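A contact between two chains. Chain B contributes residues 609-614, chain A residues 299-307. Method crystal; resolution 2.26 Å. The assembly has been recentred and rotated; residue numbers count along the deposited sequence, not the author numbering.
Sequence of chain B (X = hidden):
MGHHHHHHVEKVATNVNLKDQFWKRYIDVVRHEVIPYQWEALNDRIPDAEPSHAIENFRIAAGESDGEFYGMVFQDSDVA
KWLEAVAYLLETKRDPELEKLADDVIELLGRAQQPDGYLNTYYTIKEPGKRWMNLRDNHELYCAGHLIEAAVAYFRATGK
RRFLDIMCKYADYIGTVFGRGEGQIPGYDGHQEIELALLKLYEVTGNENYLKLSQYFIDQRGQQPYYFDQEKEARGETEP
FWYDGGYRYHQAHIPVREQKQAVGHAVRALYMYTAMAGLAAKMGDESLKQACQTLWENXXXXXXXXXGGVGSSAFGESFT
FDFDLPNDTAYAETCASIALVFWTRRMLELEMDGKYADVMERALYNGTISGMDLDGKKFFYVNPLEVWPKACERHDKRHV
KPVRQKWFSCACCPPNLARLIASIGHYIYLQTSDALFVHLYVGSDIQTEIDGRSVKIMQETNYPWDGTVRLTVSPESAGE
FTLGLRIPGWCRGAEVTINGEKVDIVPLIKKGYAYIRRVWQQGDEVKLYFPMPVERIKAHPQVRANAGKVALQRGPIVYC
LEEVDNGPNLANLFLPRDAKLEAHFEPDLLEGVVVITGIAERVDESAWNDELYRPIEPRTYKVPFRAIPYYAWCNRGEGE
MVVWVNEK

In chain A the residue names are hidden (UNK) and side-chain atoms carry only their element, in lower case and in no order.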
# COMPACT_ATOMS: atom_id res chain seq x y z
N ASN B 609 -24.27 -16.03 -2.86
CA ASN B 609 -25.37 -15.82 -1.90
C ASN B 609 -24.85 -15.28 -0.56
O ASN B 609 -25.07 -15.82 0.54
CB ASN B 609 -26.35 -17.03 -1.76
CG ASN B 609 -25.73 -18.27 -1.15
OD1 ASN B 609 -24.65 -18.22 -0.53
ND2 ASN B 609 -26.41 -19.39 -1.29
N ASP B 610 -24.14 -14.19 -0.69
CA ASP B 610 -23.58 -13.51 0.46
C ASP B 610 -22.50 -14.27 1.24
O ASP B 610 -22.09 -13.80 2.27
CB ASP B 610 -24.69 -13.14 1.44
CG ASP B 610 -25.81 -12.37 0.77
OD1 ASP B 610 -25.61 -11.90 -0.37
OD2 ASP B 610 -26.89 -12.22 1.39
N GLU B 611 -22.08 -15.44 0.82
CA GLU B 611 -20.91 -16.04 1.44
C GLU B 611 -19.65 -15.26 0.95
O GLU B 611 -19.68 -14.59 -0.09
CB GLU B 611 -20.81 -17.52 1.12
CG GLU B 611 -21.90 -18.39 1.74
CD GLU B 611 -21.97 -18.24 3.28
OE1 GLU B 611 -23.07 -17.89 3.79
OE2 GLU B 611 -20.93 -18.44 3.97
N LEU B 612 -18.59 -15.30 1.72
CA LEU B 612 -17.39 -14.63 1.35
C LEU B 612 -16.44 -15.53 0.64
O LEU B 612 -15.80 -15.11 -0.32
CB LEU B 612 -16.74 -13.97 2.58
CG LEU B 612 -15.52 -13.10 2.41
CD1 LEU B 612 -15.78 -11.97 1.42
CD2 LEU B 612 -15.07 -12.54 3.76
N TYR B 613 -16.37 -16.76 1.06
CA TYR B 613 -15.51 -17.77 0.47
C TYR B 613 -16.31 -19.03 0.16
O TYR B 613 -17.09 -19.42 0.97
CB TYR B 613 -14.37 -18.12 1.46
CG TYR B 613 -13.56 -16.91 1.83
CD1 TYR B 613 -12.88 -16.19 0.85
CD2 TYR B 613 -13.52 -16.42 3.13
CE1 TYR B 613 -12.17 -15.10 1.16
CE2 TYR B 613 -12.80 -15.28 3.45
CZ TYR B 613 -12.14 -14.61 2.45
OH TYR B 613 -11.39 -13.44 2.70
N ARG B 614 -16.15 -19.63 -1.02
CA ARG B 614 -16.94 -20.79 -1.46
C ARG B 614 -16.09 -21.73 -2.29
O ARG B 614 -15.37 -21.27 -3.18
CB ARG B 614 -18.03 -20.37 -2.47
CG ARG B 614 -19.40 -19.84 -2.09
CD ARG B 614 -20.07 -20.85 -1.21
NE ARG B 614 -19.69 -20.68 0.19
CZ ARG B 614 -20.09 -21.46 1.17
NH1 ARG B 614 -20.91 -22.48 0.92
NH2 ARG B 614 -19.69 -21.22 2.42
N UNK A 299 -18.23 -8.57 9.89
CA UNK A 299 -16.82 -8.95 10.03
C UNK A 299 -16.54 -10.21 9.21
O UNK A 299 -15.62 -10.22 8.42
c UNK A 299 -16.43 -9.21 11.49
c UNK A 299 -16.41 -7.92 12.24
c UNK A 299 -15.08 -9.85 11.56
N UNK A 300 -17.38 -11.23 9.36
CA UNK A 300 -17.03 -12.54 8.90
C UNK A 300 -17.46 -12.77 7.47
O UNK A 300 -16.96 -13.69 6.85
o UNK A 300 -19.05 -13.66 9.72
c UNK A 300 -17.63 -13.68 9.78
c UNK A 300 -17.18 -13.53 11.17
N UNK A 301 -18.40 -12.00 6.97
CA UNK A 301 -18.78 -12.13 5.59
C UNK A 301 -18.25 -10.98 4.67
O UNK A 301 -18.48 -11.01 3.47
c UNK A 301 -20.71 -13.55 6.10
c UNK A 301 -22.14 -15.60 6.30
n UNK A 301 -22.56 -15.32 7.72
c UNK A 301 -21.90 -14.31 5.51
c UNK A 301 -20.28 -12.22 5.46
N UNK A 302 -17.65 -9.96 5.25
CA UNK A 302 -17.15 -8.86 4.43
C UNK A 302 -15.79 -8.39 4.77
O UNK A 302 -15.20 -7.78 3.92
c UNK A 302 -19.48 -8.15 3.98
c UNK A 302 -22.40 -6.66 2.33
c UNK A 302 -18.13 -7.69 4.45
n UNK A 302 -21.56 -7.49 2.95
n UNK A 302 -22.16 -5.35 2.32
c UNK A 302 -20.37 -7.03 3.66
n UNK A 302 -23.47 -7.14 1.71
N UNK A 303 -15.29 -8.62 5.98
CA UNK A 303 -13.99 -8.04 6.39
C UNK A 303 -13.06 -9.02 7.07
O UNK A 303 -12.32 -8.66 7.95
c UNK A 303 -14.93 -5.70 6.53
o UNK A 303 -13.74 -3.77 7.32
n UNK A 303 -15.87 -4.00 8.00
c UNK A 303 -14.16 -6.81 7.24
c UNK A 303 -14.80 -4.39 7.29
N UNK A 304 -13.08 -10.26 6.61
CA UNK A 304 -12.26 -11.28 7.16
C UNK A 304 -11.51 -12.00 6.08
O UNK A 304 -12.08 -12.34 5.06
c UNK A 304 -14.09 -15.67 7.83
c UNK A 304 -12.33 -13.37 8.56
se UNK A 304 -13.42 -14.82 9.40
c UNK A 304 -13.14 -12.32 7.88
N UNK A 305 -10.22 -12.30 6.33
CA UNK A 305 -9.38 -13.05 5.40
C UNK A 305 -9.67 -14.53 5.49
O UNK A 305 -10.11 -15.03 6.51
o UNK A 305 -6.16 -7.51 4.19
c UNK A 305 -7.03 -11.06 4.02
c UNK A 305 -7.42 -11.34 5.32
c UNK A 305 -7.37 -10.34 6.24
c UNK A 305 -6.60 -9.80 3.65
c UNK A 305 -7.89 -12.77 5.71
c UNK A 305 -6.54 -8.81 4.56
c UNK A 305 -6.95 -9.07 5.87
N UNK A 306 -9.29 -15.27 4.47
CA UNK A 306 -9.59 -16.66 4.45
C UNK A 306 -8.88 -17.42 5.60
O UNK A 306 -9.31 -18.48 5.98
c UNK A 306 -7.79 -17.29 2.83
c UNK A 306 -9.73 -19.33 1.61
c UNK A 306 -9.29 -17.28 3.09
c UNK A 306 -9.89 -18.68 2.97
N UNK A 307 -7.82 -16.85 6.13
CA UNK A 307 -7.07 -17.39 7.23
C UNK A 307 -7.70 -17.11 8.61
O UNK A 307 -7.16 -17.55 9.63
o UNK A 307 -5.82 -15.31 7.25
c UNK A 307 -5.68 -16.73 7.25
c UNK A 307 -4.88 -17.16 6.05
O HOH W 1 -20.56 -11.25 1.79
O HOH W 2 -8.69 -13.63 1.98

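Position 299 carries three side-chain carbons, one bonded to the other two, a fork at the first atom that fits valine. A:Val299 directs its CA-to-CB bond away from chain B and makes no contact; its carbonyl O accepts a helical hydrogen bond from N of position 303 at 2.9 Å.

Position 300 has one carbon bearing an oxygen and a second carbon, the branched hydroxyl pattern of threonine. The CA-to-CB bond of A:Thr300 also points away from chain B, but its backbone O lies 3.8 Å from CD2 of B:Leu612.

At position 301 four carbons run in a row and end in nitrogen, which identifies lysine. A:Lys301 has its CA 5.1 Å from the CA of B:Leu612, and its CA-to-CB bond points sideways to chain B. The methylene CD of A:Lys301 packs 3.3 Å from O of B:Asp610, and CE of A:Lys301 lies 3.5 Å from OE1 of B:Glu611. These are carbon-to-oxygen contacts; the amine NZ is hydrogen-bonded to a residue just beyond the stretches.

Position 302 shows three carbons, a nitrogen, then a carbon carrying two more nitrogens: a guanidinium, hence arginine. The CA-to-CB bond of A:Arg302 points away from chain B, while its backbone N lies 3.9 Å from CD2 of B:Leu612.

Position 303 has three carbons, the third bearing one oxygen and one nitrogen. This terminal amide makes it glutamine, and A:Gln303 touches nothing on chain B.

Position 304 is unbranched, with two carbons, selenium and a final carbon, so it is selenomethionine. The important atom of A:Met304 is its backbone O, which lies 3.3 Å from CD2 of B:Leu612 and near the plane of the B:Tyr613 ring, at its edge.

Position 305 has one carbon leading to a six-carbon ring with an oxygen attached, a tyrosine. The CA-to-CB bond of A:Tyr305 points away from chain B, while its CA comes within 3.4 Å of OH of B:Tyr613.

Position 306 contains four carbons, forked at the first, with one arm two carbons long: isoleucine. CB of A:Ile306 sits 4.0 Å from the centroid of the B:Tyr613 ring and 11° off its normal, a CH-pi contact over the face.

Position 307 repeats the pattern of one carbon carrying an oxygen and a carbon, again threonine. The CA-to-CB bond of A:Thr307 points away from chain B, and the residue makes no contact.

The contact works by setting two side chains of chain B against a turning backbone. B:Leu612 lays its methyls against the chain A backbone, with CD1 3.5 Å from O of A:Lys301; the apolar side-chain contact is B:Tyr613 CZ to A:Ile306 CB at 4.0 Å. B:Tyr613 supplies the direct hydrogen bond, donating from OH to O of A:Met304 at 2.7 Å. Although N of A:Ile306 is 3.3 Å from OH of B:Tyr613, the angle is poor; water 2 joins them instead, its O accepting from N of A:Ile306 at 3.0 Å and donating to OH of B:Tyr613 at 2.8 Å. The O of water 1 donates to O of A:Lys301 at 2.7 Å and to O of B:Asp610 at 3.0 Å, linking two carbonyls that cannot bond to each other.

Chain A, residues 299-307: VTKRQMYIT
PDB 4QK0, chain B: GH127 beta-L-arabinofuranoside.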